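Exodeoxyribonuclease III (Methanosarcina mazei, PDB 5J8N) probably acts as a metal-dependent DNA repair nuclease that cuts the backbone at abasic sites and removes nucleotides from 3' ends, as AP/ExoA family enzymes do. Local coordinates at residues N5-N10 against D32-Q37; G150-A155 against Y223-E228; S62-G67 against F91-R96. The protein carries 3 engineered substitutions. All coordinates share one frame; numbering follows the deposited sequence. Where two conformers were deposited one is given.

In the fold
From the N terminus, strand 3-10 runs out through helices 14-18 and 22-27 and back to strand 33-37, where contact 1 closes the loop inside one sheet. Contact 3 closes the next loop: it ties the loop after strand 57-61, an outer strand of that sheet, to the end of helix 89-92, just before strand 97-101 of the other sheet. Contact 2 closes the longest of the three, joining the loop after strand 146-149 to strand 218-227 of the second sheet. The loops follow in series, neither nesting nor crossing. Contacts 1 and 2 meet where the Asn10 and Asp151 side chains hydrogen-bond; contact 3 stands apart from both, at about 6 Å between nearest atoms.

Contact 1: N5-N10 against D32-Q37; sequences NLISWN and DIVCVQ
Ile7 and Cys35 sit at the tight middle of two parallel strands: Cys35 N meets Ile7 O at 2.8 Å, nearly straight at 174°, and along the same pairing Ile7 N donates to Ile33 O, Trp9 N to Cys35 O and Gln37 N to Trp9 O. The side chains divide between two faces. On one, Ile7 and Val34 lie side by side with their CG2 methyls 3.8 Å apart, and helix 22-27 covers this face through Phe22 and Leu26, which completes a beta-alpha-beta crossover. On the other, Leu6 CD1 rests 3.9 Å from Ile33 CG2. Farther along this face Gln37 bends sharply at its second torsion (chi2 89°), which folds its amide back over the neighbouring strand. There Gln37 NE2 donates to Ser8 OG at 2.9 Å and also to Asn109, while a water bridges the same hydroxyl and Gln37 OE1. The partly exposed start of the contact is looser. Asn5 N is caught by Asp32 OD2 at 2.8 Å, but Ile33 N reaches Asn5 O only weakly, at 3.3 Å. At the far end the Asn10 side chain hydrogen-bonds Asp151 and lies about 4 Å from the magnesium ion, which Asn12 and Glu38 bind. The chemistry implies that the buried Gln37 amide and Ser8 hydroxyl are held in place by partners for their polar atoms, and that Asn10, only predicted to bind a metal, is probably the link from this strand pair to the site.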
ATOM      1  N   ASN A   5      -6.086 -13.808   3.271  1.00 15.06           N
ATOM      2  CA  ASN A   5      -6.337 -12.652   4.090  1.00 15.87           C
ATOM      3  C   ASN A   5      -5.066 -11.779   4.024  1.00 15.08           C
ATOM      4  O   ASN A   5      -3.989 -12.216   4.483  1.00 15.81           O
ATOM      5  CB  ASN A   5      -6.638 -13.105   5.503  1.00 14.38           C
ATOM      6  CG  ASN A   5      -7.149 -11.980   6.384  1.00 19.66           C
ATOM      7  OD1 ASN A   5      -7.166 -10.816   5.985  1.00 19.57           O
ATOM      8  ND2 ASN A   5      -7.533 -12.329   7.604  1.00 24.76           N
ATOM      9  N   LEU A   6      -5.175 -10.624   3.405  1.00 12.42           N
ATOM     10  CA  LEU A   6      -4.066  -9.749   3.160  1.00 11.99           C
ATOM     11  C   LEU A   6      -4.120  -8.501   4.037  1.00 13.26           C
ATOM     12  O   LEU A   6      -5.189  -7.900   4.213  1.00 14.16           O
ATOM     13  CB  LEU A   6      -4.063  -9.332   1.688  1.00 14.18           C
ATOM     14  CG  LEU A   6      -2.969  -8.349   1.248  1.00 15.61           C
ATOM     15  CD1 LEU A   6      -2.567  -8.677  -0.223  1.00 20.61           C
ATOM     16  CD2 LEU A   6      -3.395  -6.952   1.401  1.00 19.22           C
ATOM     17  N   ILE A   7      -2.962  -8.098   4.582  1.00 11.06           N
ATOM     18  CA  ILE A   7      -2.881  -6.835   5.322  1.00 12.64           C
ATOM     19  C   ILE A   7      -1.701  -6.063   4.753  1.00 11.48           C
ATOM     20  O   ILE A   7      -0.708  -6.647   4.300  1.00 12.77           O
ATOM     21  CB  ILE A   7      -2.769  -7.103   6.828  1.00 12.72           C
ATOM     22  CG1 ILE A   7      -2.901  -5.812   7.666  1.00 13.96           C
ATOM     23  CG2 ILE A   7      -1.441  -7.840   7.207  1.00 14.60           C
ATOM     24  CD1 ILE A   7      -3.182  -6.115   9.147  1.00 13.14           C
ATOM     25  N   SER A   8      -1.822  -4.748   4.706  1.00 10.58           N
ATOM     26  CA  SER A   8      -0.881  -3.829   4.111  1.00 10.13           C
ATOM     27  C   SER A   8      -0.660  -2.679   5.061  1.00 11.19           C
ATOM     28  O   SER A   8      -1.650  -2.128   5.598  1.00 11.29           O
ATOM     29  CB  SER A   8      -1.456  -3.341   2.794  1.00 13.55           C
ATOM     30  OG  SER A   8      -0.619  -2.336   2.162  1.00 13.03           O
ATOM     31  N   TRP A   9       0.589  -2.306   5.300  1.00 10.24           N
ATOM     32  CA  TRP A   9       0.864  -1.348   6.340  1.00 11.21           C
ATOM     33  C   TRP A   9       2.089  -0.507   6.009  1.00 10.65           C
ATOM     34  O   TRP A   9       3.183  -1.067   5.851  1.00 10.69           O
ATOM     35  CB  TRP A   9       1.104  -2.097   7.684  1.00 10.08           C
ATOM     36  CG  TRP A   9       1.137  -1.193   8.908  1.00 10.35           C
ATOM     37  CD1 TRP A   9       0.695   0.106   9.025  1.00 11.66           C
ATOM     38  CD2 TRP A   9       1.589  -1.581  10.209  1.00 10.80           C
ATOM     39  NE1 TRP A   9       0.844   0.553  10.362  1.00 11.06           N
ATOM     40  CE2 TRP A   9       1.371  -0.493  11.091  1.00 11.35           C
ATOM     41  CE3 TRP A   9       2.100  -2.775  10.710  1.00 12.51           C
ATOM     42  CZ2 TRP A   9       1.732  -0.536  12.433  1.00 12.05           C
ATOM     43  CZ3 TRP A   9       2.428  -2.840  12.058  1.00 13.44           C
ATOM     44  CH2 TRP A   9       2.250  -1.702  12.907  1.00 13.53           C
ATOM     45  N   ASN A  10       1.940   0.822   5.991  1.00  9.68           N
ATOM     46  CA  ASN A  10       3.115   1.704   5.963  1.00  9.64           C
ATOM     47  C   ASN A  10       3.608   1.852   7.397  1.00  9.48           C
ATOM     48  O   ASN A  10       2.860   2.388   8.254  1.00 10.62           O
ATOM     49  CB  ASN A  10       2.756   3.069   5.368  1.00 10.23           C
ATOM     50  CG  ASN A  10       3.908   4.047   5.434  1.00 10.79           C
ATOM     51  OD1 ASN A  10       4.675   4.067   6.409  1.00 11.57           O
ATOM     52  ND2 ASN A  10       4.048   4.897   4.389  1.00 11.82           N
ATOM     53  N   ASP A  32      -2.389 -14.259   5.522  1.00 12.53           N
ATOM     54  CA  ASP A  32      -1.704 -15.011   4.485  1.00 14.33           C
ATOM     55  C   ASP A  32      -0.622 -14.187   3.775  1.00 13.21           C
ATOM     56  O   ASP A  32       0.373 -14.742   3.340  1.00 14.73           O
ATOM     57  CB  ASP A  32      -2.698 -15.522   3.444  1.00 13.51           C
ATOM     58  CG  ASP A  32      -3.715 -16.450   4.068  1.00 15.91           C
ATOM     59  OD1 ASP A  32      -3.364 -17.610   4.321  1.00 18.23           O
ATOM     60  OD2 ASP A  32      -4.841 -16.024   4.357  1.00 16.50           O
ATOM     61  N   ILE A  33      -0.863 -12.901   3.659  1.00 11.88           N
ATOM     62  CA  ILE A  33       0.075 -11.977   3.047  1.00 11.22           C
ATOM     63  C   ILE A  33       0.149 -10.753   3.872  1.00 12.22           C
ATOM     64  O   ILE A  33      -0.886 -10.221   4.294  1.00 12.31           O
ATOM     65  CB  ILE A  33      -0.361 -11.640   1.600  1.00 13.12           C
ATOM     66  CG1 ILE A  33      -0.497 -12.909   0.750  1.00 12.99           C
ATOM     67  CG2 ILE A  33       0.632 -10.627   0.978  1.00 12.84           C
ATOM     68  CD1 ILE A  33      -1.089 -12.619  -0.666  1.00 14.97           C
ATOM     69  N   VAL A  34       1.377 -10.320   4.177  1.00 11.78           N
ATOM     70  CA  VAL A  34       1.605  -9.065   4.942  1.00 11.42           C
ATOM     71  C   VAL A  34       2.529  -8.204   4.068  1.00 11.14           C
ATOM     72  O   VAL A  34       3.666  -8.612   3.779  1.00 12.65           O
ATOM     73  CB  VAL A  34       2.292  -9.367   6.282  1.00 11.77           C
ATOM     74  CG1 VAL A  34       2.611  -8.050   7.048  1.00 13.78           C
ATOM     75  CG2 VAL A  34       1.432 -10.299   7.156  1.00 12.38           C
ATOM     76  N   CYS A  35       2.016  -7.073   3.665  1.00 10.52           N
ATOM     77  CA  CYS A  35       2.787  -6.106   2.862  1.00 10.54           C
ATOM     78  C   CYS A  35       3.159  -4.933   3.740  1.00 11.40           C
ATOM     79  O   CYS A  35       2.279  -4.373   4.427  1.00 11.94           O
ATOM     80  CB  CYS A  35       1.994  -5.600   1.646  1.00 11.25           C
ATOM     81  SG  CYS A  35       1.723  -6.894   0.413  1.00 12.49           S
ATOM     82  N   VAL A  36       4.412  -4.494   3.681  1.00 10.82           N
ATOM     83  CA  VAL A  36       4.867  -3.307   4.420  1.00 10.88           C
ATOM     84  C   VAL A  36       5.411  -2.299   3.424  1.00 11.16           C
ATOM     85  O   VAL A  36       6.061  -2.648   2.398  1.00 11.75           O
ATOM     86  CB  VAL A  36       5.892  -3.647   5.516  1.00 13.08           C
ATOM     87  CG1 VAL A  36       5.214  -4.458   6.642  1.00 15.25           C
ATOM     88  CG2 VAL A  36       7.134  -4.337   4.980  1.00 12.85           C
ATOM     89  N   GLN A  37       5.148  -1.030   3.707  1.00 10.75           N
ATOM     90  CA  GLN A  37       5.737   0.090   2.948  1.00 12.50           C
ATOM     91  C   GLN A  37       6.533   0.988   3.855  1.00 11.12           C
ATOM     92  O   GLN A  37       6.294   1.139   5.064  1.00 12.32           O
ATOM     93  CB  GLN A  37       4.682   0.911   2.209  1.00 12.64           C
ATOM     94  CG  GLN A  37       3.818   0.038   1.298  1.00 11.32           C
ATOM     95  CD  GLN A  37       2.611  -0.502   2.026  1.00 11.73           C
ATOM     96  OE1 GLN A  37       2.061   0.167   2.908  1.00 12.87           O
ATOM     97  NE2 GLN A  37       2.166  -1.694   1.659  1.00 12.72           N
TER
HETATM   98  O   HOH W   1      -0.581   0.618   3.297  1.00 13.67           O

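Contact 2: G150-A155 against Y223-E228; sequences GDVNTA and YVFVSE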
ATOM      1  N   GLY A 150      -1.195  -0.529  -0.942  1.00 14.30           N
ATOM      2  CA  GLY A 150      -0.127   0.304  -0.417  1.00 14.22           C
ATOM      3  C   GLY A 150      -0.608   1.691  -0.126  1.00 13.29           C
ATOM      4  O   GLY A 150      -1.810   1.982   0.026  1.00 12.89           O
ATOM      5  N   ASP A 151       0.385   2.562   0.032  1.00 12.50           N
ATOM      6  CA  ASP A 151       0.201   3.939   0.469  1.00 10.29           C
ATOM      7  C   ASP A 151       0.198   4.790  -0.768  1.00 11.50           C
ATOM      8  O   ASP A 151       1.260   5.001  -1.379  1.00 11.79           O
ATOM      9  CB  ASP A 151       1.329   4.278   1.425  1.00 11.50           C
ATOM     10  CG  ASP A 151       1.348   5.692   1.866  1.00 11.77           C
ATOM     11  OD1 ASP A 151       0.445   6.476   1.537  1.00 13.68           O
ATOM     12  OD2 ASP A 151       2.323   6.051   2.592  1.00 11.99           O
ATOM     13  N   VAL A 152      -0.993   5.246  -1.138  1.00 11.15           N
ATOM     14  CA  VAL A 152      -1.166   6.054  -2.350  1.00 12.74           C
ATOM     15  C   VAL A 152      -0.745   7.499  -2.060  1.00 11.75           C
ATOM     16  O   VAL A 152      -0.519   8.279  -2.991  1.00 12.91           O
ATOM     17  CB  VAL A 152      -2.644   5.932  -2.773  1.00 11.86           C
ATOM     18  CG1 VAL A 152      -2.993   6.843  -3.954  1.00 14.21           C
ATOM     19  CG2 VAL A 152      -2.941   4.466  -3.110  1.00 13.13           C
ATOM     20  N   ASN A 153      -0.686   7.897  -0.780  1.00 11.64           N
ATOM     21  CA  ASN A 153      -0.320   9.272  -0.410  1.00 11.80           C
ATOM     22  C   ASN A 153      -1.283  10.315  -0.970  1.00 12.75           C
ATOM     23  O   ASN A 153      -0.925  11.499  -1.066  1.00 13.57           O
ATOM     24  CB  ASN A 153       1.149   9.603  -0.784  1.00 13.19           C
ATOM     25  CG  ASN A 153       2.089   9.401   0.381  1.00 15.83           C
ATOM     26  OD1 ASN A 153       1.837   9.911   1.471  1.00 15.98           O
ATOM     27  ND2 ASN A 153       3.125   8.582   0.189  1.00 17.77           N
ATOM     28  N   THR A 154      -2.536   9.885  -1.216  1.00 14.19           N
ATOM     29  CA  THR A 154      -3.618  10.784  -1.623  1.00 13.35           C
ATOM     30  C   THR A 154      -4.918  10.301  -1.028  1.00 13.49           C
ATOM     31  O   THR A 154      -5.142   9.069  -0.993  1.00 13.64           O
ATOM     32  CB  THR A 154      -3.753  10.820  -3.194  1.00 14.60           C
ATOM     33  OG1 THR A 154      -2.527  11.313  -3.754  1.00 15.07           O
ATOM     34  CG2 THR A 154      -4.876  11.755  -3.646  1.00 15.65           C
ATOM     35  N   ALA A 155      -5.732  11.239  -0.525  1.00 13.25           N
ATOM     36  CA  ALA A 155      -7.106  10.962  -0.105  1.00 13.07           C
ATOM     37  C   ALA A 155      -7.996  11.246  -1.305  1.00 14.06           C
ATOM     38  O   ALA A 155      -8.007  12.361  -1.820  1.00 16.04           O
ATOM     39  CB  ALA A 155      -7.482  11.870   1.116  1.00 15.03           C
ATOM     40  N   TYR A 223      -4.781   1.907   0.660  1.00 11.16           N
ATOM     41  CA  TYR A 223      -5.870   1.290  -0.093  1.00 11.22           C
ATOM     42  C   TYR A 223      -5.485  -0.115  -0.531  1.00 10.99           C
ATOM     43  O   TYR A 223      -4.288  -0.435  -0.627  1.00 11.97           O
ATOM     44  CB  TYR A 223      -6.156   2.094  -1.365  1.00 12.68           C
ATOM     45  CG  TYR A 223      -6.522   3.550  -1.213  1.00 11.84           C
ATOM     46  CD1 TYR A 223      -5.549   4.511  -0.924  1.00 10.94           C
ATOM     47  CD2 TYR A 223      -7.829   3.979  -1.471  1.00 13.08           C
ATOM     48  CE1 TYR A 223      -5.868   5.859  -0.819  1.00 11.63           C
ATOM     49  CE2 TYR A 223      -8.179   5.346  -1.357  1.00 13.32           C
ATOM     50  CZ  TYR A 223      -7.162   6.261  -1.069  1.00 12.32           C
ATOM     51  OH  TYR A 223      -7.509   7.598  -1.032  1.00 14.16           O
ATOM     52  N   VAL A 224      -6.494  -0.909  -0.826  1.00 10.61           N
ATOM     53  CA  VAL A 224      -6.240  -2.089  -1.659  1.00 11.89           C
ATOM     54  C   VAL A 224      -7.194  -1.983  -2.817  1.00 11.44           C
ATOM     55  O   VAL A 224      -8.423  -1.923  -2.658  1.00 13.21           O
ATOM     56  CB  VAL A 224      -6.392  -3.447  -0.929  1.00 10.79           C
ATOM     57  CG1 VAL A 224      -5.931  -4.568  -1.847  1.00 15.21           C
ATOM     58  CG2 VAL A 224      -5.601  -3.469   0.395  1.00 12.33           C
ATOM     59  N   PHE A 225      -6.661  -1.941  -4.032  1.00 12.74           N
ATOM     60  CA  PHE A 225      -7.437  -1.919  -5.262  1.00 11.95           C
ATOM     61  C   PHE A 225      -7.453  -3.278  -5.897  1.00 11.98           C
ATOM     62  O   PHE A 225      -6.485  -4.049  -5.752  1.00 13.56           O
ATOM     63  CB  PHE A 225      -6.854  -0.928  -6.262  1.00 12.35           C
ATOM     64  CG  PHE A 225      -6.646   0.448  -5.699  1.00 11.89           C
ATOM     65  CD1 PHE A 225      -7.725   1.336  -5.592  1.00 13.02           C
ATOM     66  CD2 PHE A 225      -5.412   0.827  -5.277  1.00 12.41           C
ATOM     67  CE1 PHE A 225      -7.520   2.637  -5.069  1.00 13.77           C
ATOM     68  CE2 PHE A 225      -5.188   2.121  -4.757  1.00 12.51           C
ATOM     69  CZ  PHE A 225      -6.272   3.011  -4.635  1.00 13.00           C
ATOM     70  N   VAL A 226      -8.538  -3.593  -6.562  1.00 11.79           N
ATOM     71  CA  VAL A 226      -8.572  -4.841  -7.383  1.00 12.26           C
ATOM     72  C   VAL A 226      -9.055  -4.503  -8.761  1.00 14.68           C
ATOM     73  O   VAL A 226      -9.888  -3.615  -8.968  1.00 14.88           O
ATOM     74  CB  VAL A 226      -9.439  -5.951  -6.758  1.00 13.60           C
ATOM     75  CG1 VAL A 226      -8.861  -6.358  -5.367  1.00 14.31           C
ATOM     76  CG2 VAL A 226     -10.935  -5.549  -6.661  1.00 15.72           C
ATOM     77  N   SER A 227      -8.531  -5.209  -9.753  1.00 13.61           N
ATOM     78  CA  SER A 227      -9.142  -5.146 -11.078  1.00 14.06           C
ATOM     79  C   SER A 227     -10.569  -5.686 -11.004  1.00 15.35           C
ATOM     80  O   SER A 227     -10.901  -6.532 -10.162  1.00 15.41           O
ATOM     81  CB  SER A 227      -8.314  -5.933 -12.087  1.00 15.87           C
ATOM     82  OG  SER A 227      -7.999  -7.227 -11.560  1.00 14.89           O
ATOM     83  N   GLU A 228     -11.418  -5.181 -11.884  1.00 15.72           N
ATOM     84  CA  GLU A 228     -12.835  -5.531 -11.878  1.00 16.43           C
ATOM     85  C   GLU A 228     -13.085  -7.023 -11.946  1.00 16.59           C
ATOM     86  O   GLU A 228     -14.076  -7.502 -11.387  1.00 19.79           O
ATOM     87  CB  GLU A 228     -13.528  -4.823 -13.084  1.00 20.26           C
ATOM     88  CG  GLU A 228     -14.926  -5.322 -13.428  1.00 29.40           C
ATOM     89  CD  GLU A 228     -15.923  -4.972 -12.373  1.00 34.21           C
ATOM     90  OE1 GLU A 228     -16.922  -5.729 -12.226  1.00 32.60           O
ATOM     91  OE2 GLU A 228     -15.717  -3.927 -11.707  1.00 30.96           O
TER
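Tyr223 spans the contact from backbone to hydroxyl. Its CG stands anti to the carbonyl carbon (chi1 -58°), which carries the ring toward the 150-155 loop. Its OH donates to Thr154 O at 2.8 Å, with that oxygen at the edge of the ring and in its plane. A phenylalanine in place of Tyr223 would probably leave Thr154 O without the hydroxyl donor and the loop less firmly held at that end. Nearer the backbone, the Val152 and Tyr223 side chains cross at about a right angle, and Val152 CG2 comes within 3.4 Å of Tyr223 CD1. The same methyl meets the edge of Phe225 at CE2, 3.6 Å away, so one methyl touches both rings. Behind these side chains, Gly150 and Tyr223 form an antiparallel hydrogen-bonded pair, Gly150 N to Tyr223 O at 3.1 Å and Tyr223 N to Gly150 O at 3.0 Å. The pair joins strand 146-149 to strand 218-227 just where the first turns a corner out of the sheet of this DNase I-like fold; Gly150 takes a phi of 147° there, at which a side chain would jam against the preceding carbonyl. The corner carries Asp151 and Asn153, predicted metal ligands and catalytic residues; neither side chain touches residues 223-228. Asn153 is fixed by Asn114 and Phe112 O, and Asp151 by Asn10. Farther out, Met181 and Leu185 of helix 175-186 pack on Tyr223 and Phe225, respectively.

Contact 3: S62-G67 against F91-R96; sequences SAEQNG and FDREGR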
ATOM      1  N   SER A  62      14.914  -2.401  -1.609  1.00 16.16           N
ATOM      2  CA  SER A  62      15.481  -1.188  -1.012  1.00 16.12           C
ATOM      3  C   SER A  62      15.698  -0.104  -2.054  1.00 15.39           C
ATOM      4  O   SER A  62      16.047  -0.399  -3.231  1.00 17.67           O
ATOM      5  CB  SER A  62      16.845  -1.471  -0.416  1.00 18.88           C
ATOM      6  OG  SER A  62      16.839  -1.990   0.922  1.00 24.77           O
ATOM      7  N   ALA A  63      15.552   1.148  -1.623  1.00 15.17           N
ATOM      8  CA  ALA A  63      15.957   2.270  -2.423  1.00 17.37           C
ATOM      9  C   ALA A  63      17.450   2.345  -2.510  1.00 18.61           C
ATOM     10  O   ALA A  63      18.165   1.794  -1.669  1.00 19.54           O
ATOM     11  CB  ALA A  63      15.425   3.567  -1.820  1.00 17.12           C
ATOM     12  N   GLU A  64      17.965   3.051  -3.527  1.00 17.93           N
ATOM     13  CA  GLU A  64      19.381   3.380  -3.568  1.00 20.77           C
ATOM     14  C   GLU A  64      19.793   4.303  -2.436  1.00 21.88           C
ATOM     15  O   GLU A  64      20.819   4.097  -1.834  1.00 23.81           O
ATOM     16  CB  GLU A  64      19.744   4.010  -4.932  1.00 23.83           C
ATOM     17  CG  GLU A  64      19.610   3.021  -6.086  1.00 31.01           C
ATOM     18  CD  GLU A  64      20.238   3.499  -7.401  1.00 42.88           C
ATOM     19  OE1 GLU A  64      20.416   4.728  -7.609  1.00 37.24           O
ATOM     20  OE2 GLU A  64      20.531   2.615  -8.240  1.00 49.68           O
ATOM     21  N   GLN A  65      18.942   5.277  -2.136  1.00 19.69           N
ATOM     22  CA  GLN A  65      19.182   6.176  -1.015  1.00 20.52           C
ATOM     23  C   GLN A  65      18.994   5.392   0.308  1.00 18.31           C
ATOM     24  O   GLN A  65      17.999   4.726   0.504  1.00 19.00           O
ATOM     25  CB  GLN A  65      18.236   7.365  -1.117  1.00 22.78           C
ATOM     26  CG  GLN A  65      18.397   8.363   0.018  1.00 26.09           C
ATOM     27  CD  GLN A  65      17.365   9.460  -0.037  1.00 35.04           C
ATOM     28  OE1 GLN A  65      16.831   9.787  -1.106  1.00 40.19           O
ATOM     29  NE2 GLN A  65      17.057  10.025   1.118  1.00 37.72           N
ATOM     30  N   ASN A  66      19.967   5.497   1.202  1.00 23.09           N
ATOM     31  CA  ASN A  66      19.867   4.797   2.475  1.00 20.13           C
ATOM     32  C   ASN A  66      18.850   5.467   3.403  1.00 19.03           C
ATOM     33  O   ASN A  66      18.702   6.696   3.374  1.00 21.42           O
ATOM     34  CB  ASN A  66      21.213   4.778   3.162  1.00 24.84           C
ATOM     35  CG  ASN A  66      22.266   4.154   2.293  1.00 29.32           C
ATOM     36  OD1 ASN A  66      22.023   3.100   1.700  1.00 33.57           O
ATOM     37  ND2 ASN A  66      23.427   4.805   2.181  1.00 28.49           N
ATOM     38  N   GLY A  67      18.113   4.675   4.170  1.00 17.95           N
ATOM     39  CA  GLY A  67      17.105   5.163   5.097  1.00 16.86           C
ATOM     40  C   GLY A  67      15.850   5.749   4.463  1.00 16.53           C
ATOM     41  O   GLY A  67      15.182   6.663   5.012  1.00 18.09           O
ATOM     42  N   PHE A  91      12.203   5.251 -11.524  1.00 15.39           N
ATOM     43  CA  PHE A  91      11.287   4.854 -10.460  1.00 15.81           C
ATOM     44  C   PHE A  91      11.817   3.653  -9.691  1.00 15.86           C
ATOM     45  O   PHE A  91      11.711   3.602  -8.418  1.00 15.62           O
ATOM     46  CB  PHE A  91       9.877   4.537 -11.046  1.00 15.73           C
ATOM     47  CG  PHE A  91       9.291   5.692 -11.802  1.00 16.15           C
ATOM     48  CD1 PHE A  91       9.243   6.959 -11.213  1.00 16.96           C
ATOM     49  CD2 PHE A  91       8.834   5.558 -13.108  1.00 16.33           C
ATOM     50  CE1 PHE A  91       8.742   8.050 -11.895  1.00 17.30           C
ATOM     51  CE2 PHE A  91       8.363   6.675 -13.812  1.00 18.24           C
ATOM     52  CZ  PHE A  91       8.319   7.935 -13.202  1.00 19.55           C
ATOM     53  N   ASP A  92      12.428   2.693 -10.366  1.00 18.01           N
ATOM     54  CA  ASP A  92      12.876   1.469  -9.687  1.00 17.60           C
ATOM     55  C   ASP A  92      13.945   1.820  -8.647  1.00 18.28           C
ATOM     56  O   ASP A  92      13.971   1.165  -7.568  1.00 18.98           O
ATOM     57  CB  ASP A  92      13.425   0.424 -10.700  1.00 20.11           C
ATOM     58  CG  ASP A  92      12.352  -0.092 -11.668  1.00 22.34           C
ATOM     59  OD1 ASP A  92      11.211   0.261 -11.549  1.00 22.18           O
ATOM     60  OD2 ASP A  92      12.757  -0.827 -12.574  1.00 31.52           O
ATOM     61  N   ARG A  93      14.738   2.853  -8.879  0.57 16.96           N
ATOM     62  CA  ARG A  93      15.864   3.153  -8.001  0.57 17.67           C
ATOM     63  C   ARG A  93      15.382   3.684  -6.630  0.57 17.15           C
ATOM     64  O   ARG A  93      16.193   3.846  -5.712  0.57 17.78           O
ATOM     65  CB  ARG A  93      16.822   4.153  -8.653  0.57 18.29           C
ATOM     66  CG  ARG A  93      16.464   5.644  -8.499  0.57 19.99           C
ATOM     67  CD  ARG A  93      17.636   6.618  -8.884  0.57 30.22           C
ATOM     68  NE  ARG A  93      17.780   6.823 -10.325  0.57 32.48           N
ATOM     69  CZ  ARG A  93      17.759   8.007 -10.949  0.57 29.84           C
ATOM     70  NH1 ARG A  93      17.599   9.138 -10.280  0.57 33.84           N
ATOM     71  NH2 ARG A  93      17.901   8.056 -12.263  0.57 31.68           N
ATOM     72  N   GLU A  94      14.096   3.976  -6.503  1.00 14.92           N
ATOM     73  CA  GLU A  94      13.563   4.441  -5.217  1.00 15.19           C
ATOM     74  C   GLU A  94      12.928   3.328  -4.404  1.00 15.52           C
ATOM     75  O   GLU A  94      12.468   3.572  -3.292  1.00 14.53           O
ATOM     76  CB  GLU A  94      12.590   5.592  -5.431  1.00 16.68           C
ATOM     77  CG  GLU A  94      13.318   6.839  -5.947  1.00 16.68           C
ATOM     78  CD  GLU A  94      12.554   8.142  -5.705  1.00 17.94           C
ATOM     79  OE1 GLU A  94      11.454   8.160  -5.098  1.00 18.48           O
ATOM     80  OE2 GLU A  94      13.058   9.186  -6.235  1.00 19.86           O
ATOM     81  N   GLY A  95      12.930   2.106  -4.899  1.00 13.99           N
ATOM     82  CA  GLY A  95      12.488   0.959  -4.089  1.00 13.64           C
ATOM     83  C   GLY A  95      11.089   1.058  -3.561  1.00 13.96           C
ATOM     84  O   GLY A  95      10.820   0.698  -2.381  1.00 13.54           O
ATOM     85  N   ARG A  96      10.163   1.427  -4.445  1.00 12.87           N
ATOM     86  CA  ARG A  96       8.780   1.676  -4.091  1.00 13.09           C
ATOM     87  C   ARG A  96       7.809   0.627  -4.565  1.00 11.36           C
ATOM     88  O   ARG A  96       6.624   0.763  -4.287  1.00 14.09           O
ATOM     89  CB  ARG A  96       8.329   3.012  -4.727  1.00 17.53           C
ATOM     90  CG  ARG A  96       9.038   4.210  -4.189  1.00 17.28           C
ATOM     91  CD  ARG A  96       8.524   5.451  -4.928  1.00 16.88           C
ATOM     92  NE  ARG A  96       9.232   6.543  -4.310  1.00 17.65           N
ATOM     93  CZ  ARG A  96       8.905   7.051  -3.148  1.00 17.31           C
ATOM     94  NH1 ARG A  96       7.814   6.623  -2.524  1.00 14.71           N
ATOM     95  NH2 ARG A  96       9.660   8.034  -2.619  1.00 18.45           N
TER
HETATM   96  O   HOH W   2      16.581   6.249  -3.925  1.00 22.69           O
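Glu64 and Arg93 are joined through their backbones by one direct bond, Glu64 N to Arg93 O at 2.9 Å and almost perfectly straight at 177°. The same carbonyl takes a second donor, a water 3.0 Å from Arg93 O that in turn accepts from Gln65 N, so two successive amides of the 62-67 loop converge on one oxygen, the second through the water. Within 91-96, Arg96 grips Glu94 side-on: NE and NH2 both reach Glu94 OE1, NE at 2.9 Å, with the oxygen lying in the guanidinium plane. Arg121 supplies a further cation to this carboxylate, a concentration of positive charge that would probably stabilise its ionised form.

The side chains of Glu64 and Arg93 meet less specifically, and tentatively, since Arg93 was modelled in two conformers. In the one described, Glu64 OE1 lies 3.6 Å from Arg93 CD and 4.3 Å from Arg93 NE, well out of the guanidinium plane, so no N-H points at it; the charges attract, and the chains touch through their carbons. The salt bridge of Arg93 goes instead to Glu89, one helical turn back. CG of Arg93 sits between its own backbone N and carbonyl carbon (chi1 84°), and the exposed chain then bends.

Packing is closest deeper in. Ala63 CB presses to 3.3 Å from Glu94 O, an oxygen that also accepts from Ser69. Beside it Gly95 passes close to the backbone of Ala63, and any CB there would collide with Ala63 N. Gly95 ends a type I turn begun at Asp92. The arrangement is a helix C-terminal end closed by a glycine of positive phi: the turn after the helix offers the Arg93 carbonyl to the adjoining loop, and the chain swings into strand 97-101.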